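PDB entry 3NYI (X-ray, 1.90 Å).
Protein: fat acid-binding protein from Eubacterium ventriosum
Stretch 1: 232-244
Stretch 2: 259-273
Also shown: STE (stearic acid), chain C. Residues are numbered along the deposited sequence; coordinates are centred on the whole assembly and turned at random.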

# COMPACT_ATOMS: atom_id res chain seq x y z
N ASN A 232 11.82 -0.11 -19.30
CA ASN A 232 11.01 0.49 -20.36
C ASN A 232 9.94 1.34 -19.70
O ASN A 232 8.85 0.87 -19.40
CB ASN A 232 10.39 -0.58 -21.27
CG ASN A 232 9.93 -0.02 -22.59
OD1 ASN A 232 9.62 1.18 -22.70
ND2 ASN A 232 9.90 -0.87 -23.62
N LYS A 233 10.29 2.60 -19.46
CA LYS A 233 9.44 3.52 -18.74
C LYS A 233 8.03 3.63 -19.33
O LYS A 233 7.06 3.81 -18.58
CB LYS A 233 10.13 4.88 -18.71
CG LYS A 233 9.36 5.96 -18.04
CD LYS A 233 10.21 7.23 -17.98
CE LYS A 233 10.51 7.76 -19.38
NZ LYS A 233 9.33 8.39 -20.02
N ASP A 234 7.92 3.52 -20.65
CA ASP A 234 6.63 3.68 -21.33
C ASP A 234 5.66 2.59 -20.92
O ASP A 234 4.45 2.74 -21.09
CB ASP A 234 6.81 3.61 -22.84
CG ASP A 234 7.59 4.78 -23.41
OD1 ASP A 234 7.56 5.88 -22.80
OD2 ASP A 234 8.23 4.60 -24.47
N ASN A 235 6.18 1.48 -20.40
CA ASN A 235 5.33 0.35 -20.07
C ASN A 235 4.84 0.33 -18.63
O ASN A 235 4.23 -0.65 -18.22
CB ASN A 235 6.02 -0.96 -20.45
CG ASN A 235 6.17 -1.14 -21.97
OD1 ASN A 235 5.46 -0.50 -22.76
ND2 ASN A 235 7.09 -2.00 -22.37
N PHE A 236 5.09 1.41 -17.89
CA PHE A 236 4.70 1.49 -16.47
C PHE A 236 3.68 2.58 -16.16
O PHE A 236 3.64 3.61 -16.83
CB PHE A 236 5.94 1.73 -15.59
CG PHE A 236 6.80 0.52 -15.43
CD1 PHE A 236 6.74 -0.24 -14.28
CD2 PHE A 236 7.68 0.15 -16.45
CE1 PHE A 236 7.53 -1.38 -14.14
CE2 PHE A 236 8.48 -0.98 -16.31
CZ PHE A 236 8.40 -1.75 -15.17
N ILE A 237 2.86 2.33 -15.14
CA ILE A 237 2.02 3.33 -14.50
C ILE A 237 2.79 3.90 -13.31
O ILE A 237 3.45 3.16 -12.60
CB ILE A 237 0.74 2.67 -13.94
CG1 ILE A 237 -0.11 2.11 -15.09
CG2 ILE A 237 -0.06 3.66 -13.08
CD1 ILE A 237 -0.54 3.17 -16.10
N VAL A 238 2.73 5.21 -13.09
CA VAL A 238 3.47 5.81 -11.98
C VAL A 238 2.53 6.68 -11.12
O VAL A 238 1.76 7.48 -11.65
CB VAL A 238 4.64 6.66 -12.51
CG1 VAL A 238 5.46 7.20 -11.37
CG2 VAL A 238 5.52 5.83 -13.44
N SER A 239 2.57 6.48 -9.80
CA SER A 239 1.78 7.30 -8.88
C SER A 239 2.61 7.69 -7.67
O SER A 239 3.62 7.05 -7.37
CB SER A 239 0.51 6.59 -8.41
OG SER A 239 -0.39 6.37 -9.49
N VAL A 240 2.17 8.73 -6.96
CA VAL A 240 2.90 9.26 -5.81
C VAL A 240 2.13 9.06 -4.50
O VAL A 240 0.89 9.08 -4.49
CB VAL A 240 3.23 10.78 -6.00
CG1 VAL A 240 3.56 11.44 -4.68
CG2 VAL A 240 4.38 10.97 -7.02
N GLY A 241 2.87 8.84 -3.41
CA GLY A 241 2.29 8.84 -2.06
C GLY A 241 2.95 9.90 -1.18
O GLY A 241 4.17 10.11 -1.24
N TYR A 242 2.15 10.56 -0.36
CA TYR A 242 2.66 11.61 0.52
C TYR A 242 2.12 11.45 1.93
O TYR A 242 1.08 10.82 2.15
CB TYR A 242 2.31 13.00 -0.02
CG TYR A 242 0.83 13.20 -0.25
CD1 TYR A 242 -0.01 13.60 0.78
CD2 TYR A 242 0.27 12.97 -1.50
CE1 TYR A 242 -1.36 13.78 0.57
CE2 TYR A 242 -1.08 13.14 -1.72
CZ TYR A 242 -1.89 13.55 -0.68
OH TYR A 242 -3.24 13.72 -0.89
N GLY A 243 2.84 12.03 2.89
CA GLY A 243 2.50 11.89 4.29
C GLY A 243 1.79 13.11 4.82
O GLY A 243 0.77 13.54 4.28
N TYR A 244 2.35 13.69 5.88
CA TYR A 244 1.68 14.76 6.61
C TYR A 244 1.54 16.03 5.79
O TYR A 244 0.50 16.69 5.81
CB TYR A 244 2.46 15.05 7.90
CG TYR A 244 1.87 16.16 8.74
CD1 TYR A 244 0.65 15.99 9.38
CD2 TYR A 244 2.55 17.36 8.91
CE1 TYR A 244 0.11 16.99 10.16
CE2 TYR A 244 2.01 18.37 9.69
CZ TYR A 244 0.79 18.18 10.32
OH TYR A 244 0.25 19.17 11.09
N THR A 259 11.41 14.92 -13.68
CA THR A 259 12.62 14.11 -13.66
C THR A 259 12.50 12.84 -14.49
O THR A 259 13.42 12.46 -15.22
CB THR A 259 13.04 13.78 -12.22
OG1 THR A 259 13.27 15.00 -11.50
CG2 THR A 259 14.32 12.94 -12.20
N LEU A 260 11.34 12.19 -14.40
CA LEU A 260 11.13 10.93 -15.08
C LEU A 260 10.54 11.11 -16.48
O LEU A 260 10.52 10.17 -17.27
CB LEU A 260 10.20 10.03 -14.25
CG LEU A 260 10.61 9.74 -12.82
CD1 LEU A 260 9.74 8.62 -12.26
CD2 LEU A 260 12.08 9.39 -12.74
N ASP A 261 10.05 12.31 -16.77
CA ASP A 261 9.38 12.58 -18.04
C ASP A 261 8.17 11.65 -18.21
O ASP A 261 8.04 10.95 -19.21
CB ASP A 261 10.34 12.42 -19.22
CG ASP A 261 9.73 12.90 -20.53
OD1 ASP A 261 8.96 13.88 -20.50
OD2 ASP A 261 10.03 12.30 -21.59
N VAL A 262 7.30 11.64 -17.20
CA VAL A 262 6.07 10.90 -17.29
C VAL A 262 4.92 11.77 -16.80
O VAL A 262 5.14 12.84 -16.23
CB VAL A 262 6.11 9.62 -16.43
CG1 VAL A 262 7.27 8.74 -16.86
CG2 VAL A 262 6.24 9.98 -14.94
N LYS A 263 3.71 11.31 -17.03
CA LYS A 263 2.55 11.92 -16.41
C LYS A 263 2.00 10.93 -15.40
O LYS A 263 1.75 9.77 -15.73
CB LYS A 263 1.50 12.25 -17.47
CG LYS A 263 1.75 13.58 -18.17
CD LYS A 263 1.25 14.75 -17.33
CE LYS A 263 1.73 16.09 -17.88
NZ LYS A 263 3.19 16.30 -17.64
N LEU A 264 1.81 11.37 -14.16
CA LEU A 264 1.31 10.48 -13.12
C LEU A 264 -0.09 9.98 -13.43
O LEU A 264 -0.89 10.69 -14.04
CB LEU A 264 1.30 11.19 -11.76
CG LEU A 264 2.65 11.69 -11.24
CD1 LEU A 264 2.45 12.38 -9.88
CD2 LEU A 264 3.65 10.54 -11.13
N ASP A 265 -0.39 8.75 -13.01
CA ASP A 265 -1.78 8.32 -13.04
C ASP A 265 -2.42 8.74 -11.73
O ASP A 265 -2.23 8.11 -10.70
CB ASP A 265 -1.89 6.81 -13.25
CG ASP A 265 -2.04 6.45 -14.72
OD1 ASP A 265 -3.09 5.87 -15.09
OD2 ASP A 265 -1.12 6.77 -15.51
N SER A 266 -3.18 9.83 -11.79
CA SER A 266 -3.61 10.51 -10.57
C SER A 266 -4.63 9.72 -9.77
O SER A 266 -4.76 9.92 -8.56
CB SER A 266 -4.15 11.91 -10.90
OG SER A 266 -5.18 11.83 -11.87
N GLU A 267 -5.35 8.82 -10.43
CA GLU A 267 -6.35 8.02 -9.73
C GLU A 267 -5.73 7.22 -8.59
O GLU A 267 -6.38 6.99 -7.56
CB GLU A 267 -7.07 7.07 -10.69
CG GLU A 267 -8.33 7.63 -11.31
CD GLU A 267 -9.30 6.53 -11.75
OE1 GLU A 267 -10.45 6.54 -11.28
OE2 GLU A 267 -8.90 5.67 -12.56
N THR A 268 -4.48 6.81 -8.77
CA THR A 268 -3.80 5.96 -7.79
C THR A 268 -2.71 6.67 -6.98
O THR A 268 -1.94 6.02 -6.28
CB THR A 268 -3.25 4.67 -8.42
OG1 THR A 268 -2.65 4.97 -9.69
CG2 THR A 268 -4.40 3.66 -8.63
N ASN A 269 -2.65 7.99 -7.08
CA ASN A 269 -1.88 8.76 -6.11
C ASN A 269 -2.55 8.51 -4.76
O ASN A 269 -3.76 8.34 -4.70
CB ASN A 269 -1.95 10.26 -6.42
CG ASN A 269 -1.10 10.66 -7.61
OD1 ASN A 269 -0.27 9.87 -8.07
ND2 ASN A 269 -1.29 11.88 -8.10
N VAL A 270 -1.79 8.47 -3.68
CA VAL A 270 -2.41 8.23 -2.38
C VAL A 270 -1.91 9.17 -1.30
O VAL A 270 -0.75 9.57 -1.28
CB VAL A 270 -2.18 6.79 -1.89
CG1 VAL A 270 -2.89 5.79 -2.81
CG2 VAL A 270 -0.67 6.48 -1.77
N ALA A 271 -2.81 9.53 -0.39
CA ALA A 271 -2.41 10.10 0.88
C ALA A 271 -2.07 8.88 1.73
O ALA A 271 -2.95 8.10 2.10
CB ALA A 271 -3.55 10.89 1.50
N ILE A 272 -0.78 8.69 2.01
CA ILE A 272 -0.33 7.47 2.67
C ILE A 272 -1.12 7.30 3.97
O ILE A 272 -1.26 8.24 4.75
CB ILE A 272 1.16 7.52 2.92
CG1 ILE A 272 1.90 7.56 1.57
CG2 ILE A 272 1.61 6.31 3.74
CD1 ILE A 272 3.36 7.92 1.71
N GLY A 273 -1.68 6.11 4.16
CA GLY A 273 -2.61 5.91 5.26
C GLY A 273 -1.99 5.55 6.59
O GLY A 273 -0.78 5.38 6.71
C1 STE C . -0.59 -5.05 11.27
O1 STE C . -0.83 -6.19 11.00
O2 STE C . -0.48 -4.74 12.42
C2 STE C . -0.19 -4.07 10.15
C3 STE C . 1.35 -3.92 10.07
C4 STE C . 1.72 -2.84 9.02
C5 STE C . 3.24 -2.84 8.73
C6 STE C . 3.59 -1.72 7.73
C7 STE C . 5.12 -1.63 7.50
C8 STE C . 5.38 -0.60 6.37
C9 STE C . 6.90 -0.44 6.10
C10 STE C . 7.10 0.66 5.03
C11 STE C . 6.76 0.07 3.66
C12 STE C . 5.78 0.91 2.80
C13 STE C . 5.74 2.41 3.13
C14 STE C . 5.80 3.16 1.77
C15 STE C . 5.37 4.64 1.94
C16 STE C . 5.80 5.42 0.67
C17 STE C . 4.70 5.31 -0.41
C18 STE C . 5.02 6.22 -1.62
O HOH W 1 1.42 6.88 -14.97

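The two stretches run side by side in the same direction, burying 816 Å² between them, and the contact changes character along its length: a lysine arm at one end, a polar knot in the middle, a short parallel sheet beside the stearic acid at the other. In the sheet, Gly-241 pairs with Val-270 and Tyr-242 with Ala-271. Its hydrogen bonds alternate as parallel strands require: Val-270 N donates to Val-240 O (2.9 Å), Tyr-242 N to Val-270 O (3.2 Å) and Ile-272 N to Tyr-242 O (2.8 Å). The Gly-241 CA also lies 3.2 Å from Val-270 O, a CA-H...O contact that accompanies the close approach of the two backbones.

Before the sheet, stretch 2 bulges through Ser-266 and Glu-267, and side chains take over where its backbone departs. Asn-269 substitutes for a strand partner: its OD1 accepts from Val-240 N at 2.9 Å with a nearly straight geometry. On the other side of the bulge the backbone returns, and Asp-265 N donates to Val-238 O (2.8 Å). Ser-239 points into the hollow between these two bonds. Its OG donates to Asp-265 O (2.8 Å) and lies 2.7 Å from Thr-268 OG1, so the small hydroxyl fits where the chain turns and satisfies a carbonyl there. Ile-237 reaches the same turn from the strand, resting its CG2 against Asp-265 CB at 3.6 Å.

Water 1 fills a gap alongside. It accepts from Val-238 N (2.8 Å between that N and the water O) and lies 2.6 Å from Asp-265 OD2 and 3.0 Å from Lys-263 O, linking Val-238 N to the loop beside the direct bond from Asp-265 N to Val-238 O.

Leu-264 is the apolar bump of the loop. Its forked end packs against the strand's valines: CD2 lies 3.8 Å from Val-238 CG1 and also 4.2 Å from Val-240 CG2, while CD1 lies 3.7 Å from Val-240 CG2. Val-262 adds a looser contact, its CG2 4.4 Å from Val-238 CB.

Lys-233 reaches across the far end. Its chain lies along Val-262, with CD 3.5 Å from Val-262 CG1, while NZ donates to Asp-261 O at 3.0 Å. The ammonium thus meets a carbonyl at the residue that leaves the helix; the Asp-261 carboxylate is farther off, OD2 standing 4.3 Å from Lys-233 NZ, beyond a salt bridge.

At the sheet, Tyr-242 and Ala-271 share one face. The ring folds over the neighbouring strand, and Ala-271 CA sits 4.0 Å from the Tyr-242 ring centroid, over the ring face, in a CH-pi contact; Ala-271 CB touches Tyr-242 CE1 at 3.7 Å. On the Val-270 face, Gly-241 leaves a hollow. Ile-272 CD1 packs 3.5 Å from Gly-241 C and 3.6 Å from STE C17, and the tail's end, C18, comes within 3.8 Å of Gly-241 CA. A CB on Gly-241 would clash with STE C18, so the bare backbone makes room for the fatty acid.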